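Basic membrane lipoprotein (Brucella melitensis biovar Abortus, PDB 3S99) binds adenine and probably other purines such as guanine, and may deliver them to an ABC-type uptake system as its substrate-binding component. Local coordinates at residues E114-Y119 / S126-R131; Y137-I142 / V285-F290; G156-P161 / N189-P194. All coordinates share one frame; numbering follows the deposited sequence.

Overall arrangement
The chain folds as a two-lobed periplasmic-binding-protein-like structure with adenine between the lobes. Contact 1 joins two neighbouring strands of the parallel sheet, and contact 3 joins two loops that follow strands of the mixed sheet; their centres lie about 18 Å apart, their nearest atoms about 6 Å, and both touch adenine, through Thr-117 and Trp-191. Contact 2 packs helix 132-146, which follows strand 125-130 of contact 1, on edge strand 285-287 of the mixed sheet and the loop after it. It touches contact 1 where Ala-130 CB meets Val-285 CG2 at 3.6 Å, but the side chain of Gln-139 stays about 12 Å from adenine. In sequence, contact 3 is nested inside the loop that contact 2 closes.

Contact 1: residues E114-Y119 / S126-R131; sequences EHATGY and SAYNAR. With ADE (adenine), chain T.
Tyr-128 lays its ring over the backbone of Ala-116, whose CA stands 3.7 Å from the ring centroid and close to the ring normal, a CH-pi contact over the face. The two residues are paired across parallel strands 112-116 and 125-130, neighbours in the six-stranded parallel sheet of one lobe. Tyr-128 is bent back over the adjoining strand by its chi1 of 67°, which sets CG between the backbone N and the carbonyl carbon; its CZ thereby also reaches Ala-116 CB, at 3.5 Å, and its OH is hydrogen-bonded to Tyr-259 OH. The side chains of Glu-114 and Tyr-128 cross at about a right angle, Glu-114 CB beside Tyr-128 CE1. The carboxylate rests on Ser-126 CB, with OE1 3.5 Å away; OE1 is hydrogen-bonded to Tyr-258 OH, OE2 to Trp-271 NE1 and, in a salt bridge, to Arg-262, partners that would probably favour the charged form. Nearly straight bonds tie the strands: His-115 N to Ser-126 O at 2.9 Å, then Tyr-128 N to His-115 O at 2.8 Å. Beyond strand 112-116, Thr-117 N reaches Tyr-128 O from above the carbonyl plane. The Thr-117 hydroxyl donates to Ala-116 O, and OG1 lies 3.2 Å from adenine C8.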
# COMPACT_ATOMS: atom_id res chain seq x y z
N GLU A 114 -17.47 -1.57 1.56
CA GLU A 114 -16.19 -2.31 1.44
C GLU A 114 -15.11 -1.29 1.80
O GLU A 114 -14.95 -0.29 1.08
CB GLU A 114 -15.97 -2.78 0.02
CG GLU A 114 -16.88 -3.90 -0.46
CD GLU A 114 -16.38 -5.29 -0.06
OE1 GLU A 114 -15.18 -5.44 0.27
OE2 GLU A 114 -17.19 -6.24 -0.10
N HIS A 115 -14.45 -1.48 2.93
CA HIS A 115 -13.45 -0.55 3.39
C HIS A 115 -12.02 -1.10 3.16
O HIS A 115 -11.69 -2.23 3.56
CB HIS A 115 -13.61 -0.23 4.87
CG HIS A 115 -12.51 0.64 5.37
ND1 HIS A 115 -11.60 0.23 6.33
CD2 HIS A 115 -12.10 1.86 4.95
CE1 HIS A 115 -10.71 1.20 6.52
NE2 HIS A 115 -10.99 2.19 5.69
N ALA A 116 -11.18 -0.28 2.56
CA ALA A 116 -9.82 -0.65 2.21
C ALA A 116 -8.86 -0.53 3.39
O ALA A 116 -8.71 0.53 3.96
CB ALA A 116 -9.33 0.24 1.04
N THR A 117 -8.24 -1.65 3.75
CA THR A 117 -7.12 -1.74 4.70
C THR A 117 -7.52 -1.64 6.16
O THR A 117 -6.65 -1.70 7.02
CB THR A 117 -5.95 -0.73 4.43
OG1 THR A 117 -6.27 0.57 4.92
CG2 THR A 117 -5.64 -0.64 2.94
N GLY A 118 -8.80 -1.46 6.47
CA GLY A 118 -9.21 -1.44 7.85
C GLY A 118 -9.36 -2.86 8.41
O GLY A 118 -9.26 -3.81 7.66
N TYR A 119 -9.59 -2.98 9.71
CA TYR A 119 -9.84 -4.28 10.40
C TYR A 119 -11.24 -4.37 10.99
O TYR A 119 -11.54 -5.29 11.75
CB TYR A 119 -8.83 -4.48 11.53
CG TYR A 119 -8.73 -3.32 12.48
CD1 TYR A 119 -9.64 -3.16 13.50
CD2 TYR A 119 -7.73 -2.36 12.34
CE1 TYR A 119 -9.57 -2.09 14.37
CE2 TYR A 119 -7.65 -1.27 13.21
CZ TYR A 119 -8.57 -1.16 14.23
OH TYR A 119 -8.55 -0.11 15.11
N SER A 126 -17.60 -5.05 4.77
CA SER A 126 -16.42 -5.86 4.63
C SER A 126 -15.18 -4.97 4.72
O SER A 126 -15.25 -3.75 4.53
CB SER A 126 -16.44 -6.62 3.29
OG SER A 126 -17.46 -7.60 3.28
N ALA A 127 -14.06 -5.62 4.99
CA ALA A 127 -12.78 -4.98 5.12
C ALA A 127 -11.82 -5.74 4.26
O ALA A 127 -11.63 -6.95 4.40
CB ALA A 127 -12.27 -4.99 6.60
N TYR A 128 -11.14 -5.01 3.40
CA TYR A 128 -10.22 -5.63 2.50
C TYR A 128 -8.85 -4.99 2.63
O TYR A 128 -8.66 -3.80 2.35
CB TYR A 128 -10.80 -5.66 1.08
CG TYR A 128 -10.98 -4.29 0.38
CD1 TYR A 128 -12.10 -3.51 0.63
CD2 TYR A 128 -10.04 -3.82 -0.52
CE1 TYR A 128 -12.26 -2.28 -0.01
CE2 TYR A 128 -10.19 -2.61 -1.15
CZ TYR A 128 -11.32 -1.84 -0.91
OH TYR A 128 -11.49 -0.64 -1.55
N ASN A 129 -7.90 -5.81 3.08
CA ASN A 129 -6.54 -5.38 3.34
C ASN A 129 -5.53 -6.17 2.49
O ASN A 129 -5.80 -7.31 2.12
CB ASN A 129 -6.26 -5.54 4.86
CG ASN A 129 -5.05 -4.75 5.33
OD1 ASN A 129 -4.51 -3.97 4.56
ND2 ASN A 129 -4.64 -4.93 6.61
N ALA A 130 -4.41 -5.54 2.12
CA ALA A 130 -3.37 -6.17 1.31
C ALA A 130 -2.10 -6.22 2.11
O ALA A 130 -1.78 -5.25 2.79
CB ALA A 130 -3.12 -5.40 0.01
N ARG A 131 -1.36 -7.32 2.01
CA ARG A 131 -0.06 -7.42 2.66
C ARG A 131 1.01 -6.67 1.85
O ARG A 131 1.93 -7.30 1.29
CB ARG A 131 0.35 -8.89 2.80
CG ARG A 131 -0.60 -9.72 3.62
CD ARG A 131 -0.04 -11.11 3.92
NE ARG A 131 -1.04 -11.92 4.62
CZ ARG A 131 -1.22 -11.96 5.93
NH1 ARG A 131 -0.44 -11.29 6.76
NH2 ARG A 131 -2.21 -12.71 6.45
N9 ADE T . -5.03 3.79 3.32
C8 ADE T . -4.23 2.70 3.57
N7 ADE T . -3.10 2.68 2.91
C5 ADE T . -3.22 3.88 2.19
C6 ADE T . -2.34 4.44 1.30
N6 ADE T . -1.22 3.75 1.05
N1 ADE T . -2.69 5.63 0.72
C2 ADE T . -3.86 6.20 1.06
N3 ADE T . -4.78 5.75 1.90
C4 ADE T . -4.38 4.57 2.43

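Contact 2: residues Y137-I142 / V285-F290; sequences YVQGVI and VKMAPF
Ile-142 and Val-138, one helical turn apart, meet the Phe-290 ring obliquely, while the carbonyl oxygen of Ala-288, from the ring's own segment, lies 4.0 Å above one face, offset toward the rim. The side chains of Ile-142 and Phe-290 cross at about a right angle, with Ile-142 CD1 4.1 Å from Phe-290 CD1, and Val-138 brings CG1 to within 4.3 Å of Phe-290 CE1. The CB of Phe-290 does not itself face the helix, but a chi1 of -57° swings the ring back to it. Here helix 132-146 covers the margin of the mixed sheet in the second lobe, where the short edge strand 285-287 runs antiparallel to strand 247-253. Met-287 points from that edge strand to the helix, and its chain is bent at both chi2 and chi3, curling the methyl against two consecutive helix residues. Met-287 CE touches Gln-139 CG at 3.8 Å, and the extended chain beyond CG brings Gln-139 OE1 alongside the same methyl, at 3.9 Å; Val-138 CB is a little farther from it, at 4.2 Å. The Gln-139 side chain also touches Val-251 and Phe-170 of helix 161-175. Phe-290 packs in addition on Ala-301 and Glu-305 of helix 295-310, and Glu-305 OE2 accepts a hydrogen bond from Met-287 N.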
# COMPACT_ATOMS: atom_id res chain seq x y z
N TYR A 137 9.55 -6.15 1.15
CA TYR A 137 10.68 -7.02 1.44
C TYR A 137 11.53 -7.19 0.21
O TYR A 137 12.74 -7.00 0.27
CB TYR A 137 10.21 -8.36 1.99
CG TYR A 137 11.32 -9.23 2.48
CD1 TYR A 137 11.92 -10.16 1.63
CD2 TYR A 137 11.77 -9.15 3.80
CE1 TYR A 137 12.92 -10.97 2.07
CE2 TYR A 137 12.76 -9.97 4.26
CZ TYR A 137 13.33 -10.87 3.39
OH TYR A 137 14.33 -11.67 3.82
N VAL A 138 10.88 -7.49 -0.91
CA VAL A 138 11.54 -7.56 -2.18
C VAL A 138 12.28 -6.27 -2.53
O VAL A 138 13.42 -6.30 -2.97
CB VAL A 138 10.54 -7.85 -3.33
CG1 VAL A 138 11.29 -8.09 -4.59
CG2 VAL A 138 9.63 -9.03 -2.99
N GLN A 139 11.64 -5.11 -2.31
CA GLN A 139 12.31 -3.86 -2.59
C GLN A 139 13.54 -3.67 -1.70
O GLN A 139 14.51 -3.05 -2.12
CB GLN A 139 11.32 -2.66 -2.47
CG GLN A 139 10.20 -2.79 -3.49
CD GLN A 139 9.22 -1.63 -3.62
OE1 GLN A 139 8.61 -1.49 -4.67
NE2 GLN A 139 9.03 -0.83 -2.55
N GLY A 140 13.48 -4.15 -0.47
CA GLY A 140 14.60 -4.00 0.45
C GLY A 140 15.78 -4.82 -0.05
O GLY A 140 16.93 -4.35 -0.04
N VAL A 141 15.49 -6.04 -0.50
CA VAL A 141 16.53 -6.89 -1.08
C VAL A 141 17.20 -6.15 -2.24
O VAL A 141 18.42 -6.08 -2.33
CB VAL A 141 15.95 -8.23 -1.55
CG1 VAL A 141 16.99 -9.02 -2.35
CG2 VAL A 141 15.45 -9.05 -0.33
N ILE A 142 16.38 -5.59 -3.13
CA ILE A 142 16.90 -4.89 -4.31
C ILE A 142 17.71 -3.69 -3.87
O ILE A 142 18.81 -3.46 -4.39
CB ILE A 142 15.76 -4.42 -5.27
CG1 ILE A 142 15.02 -5.64 -5.89
CG2 ILE A 142 16.32 -3.56 -6.36
CD1 ILE A 142 13.57 -5.33 -6.38
N VAL A 285 -1.42 -8.34 -4.23
CA VAL A 285 -0.20 -7.57 -4.36
C VAL A 285 0.74 -8.29 -5.34
O VAL A 285 0.90 -9.51 -5.26
CB VAL A 285 0.48 -7.40 -2.96
CG1 VAL A 285 1.88 -6.78 -3.11
CG2 VAL A 285 -0.41 -6.56 -2.07
N LYS A 286 1.35 -7.53 -6.24
CA LYS A 286 2.31 -8.05 -7.22
C LYS A 286 3.46 -7.04 -7.38
O LYS A 286 3.25 -5.84 -7.18
CB LYS A 286 1.61 -8.25 -8.59
N MET A 287 4.64 -7.50 -7.79
CA MET A 287 5.71 -6.57 -8.17
C MET A 287 5.56 -6.13 -9.62
O MET A 287 5.21 -6.93 -10.47
CB MET A 287 7.08 -7.21 -7.98
CG MET A 287 7.39 -7.62 -6.53
SD MET A 287 7.12 -6.36 -5.32
CE MET A 287 8.45 -5.25 -5.80
N ALA A 288 5.87 -4.86 -9.89
CA ALA A 288 6.03 -4.38 -11.26
C ALA A 288 7.24 -5.06 -11.90
O ALA A 288 8.01 -5.70 -11.20
CB ALA A 288 6.22 -2.89 -11.26
N PRO A 289 7.40 -4.96 -13.25
CA PRO A 289 8.62 -5.54 -13.78
C PRO A 289 9.87 -4.97 -13.11
O PRO A 289 9.85 -3.84 -12.63
CB PRO A 289 8.57 -5.18 -15.27
CG PRO A 289 7.09 -5.14 -15.58
CD PRO A 289 6.47 -4.56 -14.31
N PHE A 290 10.92 -5.78 -13.09
CA PHE A 290 12.20 -5.44 -12.52
C PHE A 290 13.10 -4.82 -13.59
O PHE A 290 13.53 -5.50 -14.52
CB PHE A 290 12.84 -6.71 -11.93
CG PHE A 290 11.98 -7.39 -10.90
CD1 PHE A 290 11.61 -6.72 -9.75
CD2 PHE A 290 11.52 -8.69 -11.09
CE1 PHE A 290 10.81 -7.33 -8.79
CE2 PHE A 290 10.75 -9.32 -10.14
CZ PHE A 290 10.40 -8.65 -8.98

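Contact 3: residues G156-P161 / N189-P194; sequences GSVPVP and NSWFDP. With ADE (adenine), chain T.
Trp-191 is held flat between two layers, with adenine over one face and Val-158 over the other. The valine meets the indole at about a right angle: its CG2, the branch set between the backbone N and the carbonyl carbon by a chi1 of -77°, stands 4.0 Å from the centroid of the six-membered ring, a CH-pi contact offset toward the rim. On the opposite face adenine C4 stands 3.6 Å above the indole plane, and the closest pair is Trp-191 CE3 with adenine C6 at 3.2 Å. Val-160 comes obliquely, its CG2 3.9 Å from Trp-191 CH2. This indole lying face-on against the base belongs to the purine site of the PnrA-like binding protein, in the cleft between two lobes; here two loops, each leaving the end of a parallel strand, 151-156 or 182-187, and leading into a helix, meet at the pocket wall. Ser-157 approaches the indole obliquely, with OG 3.2 Å from Trp-191 CZ3, and the hydroxyl is hydrogen-bonded to His-215 O, which fixes its rotation. Ser-157 CB also lies against Ser-190 O, 3.3 Å away. The backbones are joined by Asn-189 N, which donates to Ser-157 O at 2.8 Å with a bent N-H...O angle of 131°.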
# COMPACT_ATOMS: atom_id res chain seq x y z
N GLY A 156 7.63 8.79 4.53
CA GLY A 156 6.53 8.25 5.26
C GLY A 156 5.32 9.15 5.12
O GLY A 156 5.46 10.36 4.92
N SER A 157 4.14 8.54 5.19
CA SER A 157 2.87 9.27 5.16
C SER A 157 2.49 9.60 6.59
O SER A 157 2.91 10.63 7.12
CB SER A 157 1.79 8.39 4.50
OG SER A 157 1.94 7.00 4.83
N VAL A 158 1.74 8.70 7.22
CA VAL A 158 1.34 8.83 8.61
C VAL A 158 1.79 7.54 9.30
O VAL A 158 1.74 6.48 8.69
CB VAL A 158 -0.19 9.00 8.79
CG1 VAL A 158 -0.64 10.45 8.45
CG2 VAL A 158 -0.94 8.03 7.94
N PRO A 159 2.20 7.63 10.57
CA PRO A 159 2.78 6.47 11.26
C PRO A 159 1.72 5.47 11.77
O PRO A 159 1.72 5.10 12.94
CB PRO A 159 3.57 7.13 12.41
CG PRO A 159 2.81 8.35 12.72
CD PRO A 159 2.27 8.85 11.40
N VAL A 160 0.84 5.00 10.90
CA VAL A 160 -0.10 3.98 11.28
C VAL A 160 0.57 2.61 11.10
O VAL A 160 1.59 2.50 10.40
CB VAL A 160 -1.38 4.09 10.46
CG1 VAL A 160 -2.12 5.45 10.80
CG2 VAL A 160 -1.05 3.94 8.96
N PRO A 161 -0.01 1.54 11.69
CA PRO A 161 0.67 0.24 11.62
C PRO A 161 1.01 -0.24 10.20
O PRO A 161 2.09 -0.79 10.00
CB PRO A 161 -0.31 -0.72 12.30
CG PRO A 161 -1.08 0.16 13.28
CD PRO A 161 -1.24 1.46 12.50
N ASN A 189 3.09 13.41 6.82
CA ASN A 189 1.92 13.54 7.68
C ASN A 189 0.58 13.56 6.95
O ASN A 189 -0.43 13.99 7.52
CB ASN A 189 2.07 14.72 8.66
CG ASN A 189 3.28 14.56 9.56
OD1 ASN A 189 3.60 13.45 10.00
ND2 ASN A 189 3.95 15.67 9.85
N SER A 190 0.56 13.04 5.72
CA SER A 190 -0.67 12.69 5.07
C SER A 190 -0.35 11.74 3.95
O SER A 190 0.83 11.48 3.68
CB SER A 190 -1.47 13.93 4.58
OG SER A 190 -0.79 14.72 3.64
N TRP A 191 -1.39 11.16 3.35
CA TRP A 191 -1.18 10.18 2.32
C TRP A 191 -0.81 10.83 1.01
O TRP A 191 0.02 10.32 0.28
CB TRP A 191 -2.41 9.30 2.11
CG TRP A 191 -2.80 8.47 3.33
CD1 TRP A 191 -3.88 8.70 4.16
CD2 TRP A 191 -2.18 7.26 3.80
NE1 TRP A 191 -3.93 7.73 5.12
CE2 TRP A 191 -2.92 6.83 4.93
CE3 TRP A 191 -1.05 6.51 3.40
CZ2 TRP A 191 -2.58 5.69 5.66
CZ3 TRP A 191 -0.73 5.35 4.13
CH2 TRP A 191 -1.47 4.96 5.24
N PHE A 192 -1.48 11.94 0.70
CA PHE A 192 -1.34 12.59 -0.58
C PHE A 192 -1.05 14.06 -0.35
O PHE A 192 -1.89 14.76 0.20
CB PHE A 192 -2.61 12.42 -1.42
CG PHE A 192 -2.61 13.23 -2.67
CD1 PHE A 192 -1.80 12.86 -3.73
CD2 PHE A 192 -3.40 14.37 -2.79
CE1 PHE A 192 -1.77 13.59 -4.91
CE2 PHE A 192 -3.35 15.13 -3.95
CZ PHE A 192 -2.55 14.72 -5.03
N ASP A 193 0.14 14.52 -0.73
CA ASP A 193 0.50 15.93 -0.60
C ASP A 193 1.72 16.12 -1.50
O ASP A 193 2.87 16.08 -1.03
CB ASP A 193 0.82 16.25 0.86
CG ASP A 193 1.14 17.74 1.10
OD1 ASP A 193 1.39 18.49 0.14
OD2 ASP A 193 1.15 18.14 2.28
N PRO A 194 1.47 16.23 -2.81
CA PRO A 194 2.60 16.22 -3.75
C PRO A 194 3.70 17.24 -3.43
O PRO A 194 4.86 16.96 -3.66
CB PRO A 194 1.94 16.49 -5.11
CG PRO A 194 0.53 15.99 -4.94
CD PRO A 194 0.17 16.24 -3.50
N9 ADE T . -5.03 3.79 3.32
C8 ADE T . -4.23 2.70 3.57
N7 ADE T . -3.10 2.68 2.91
C5 ADE T . -3.22 3.88 2.19
C6 ADE T . -2.34 4.44 1.30
N6 ADE T . -1.22 3.75 1.05
N1 ADE T . -2.69 5.63 0.72
C2 ADE T . -3.86 6.20 1.06
N3 ADE T . -4.78 5.75 1.90
C4 ADE T . -4.38 4.57 2.43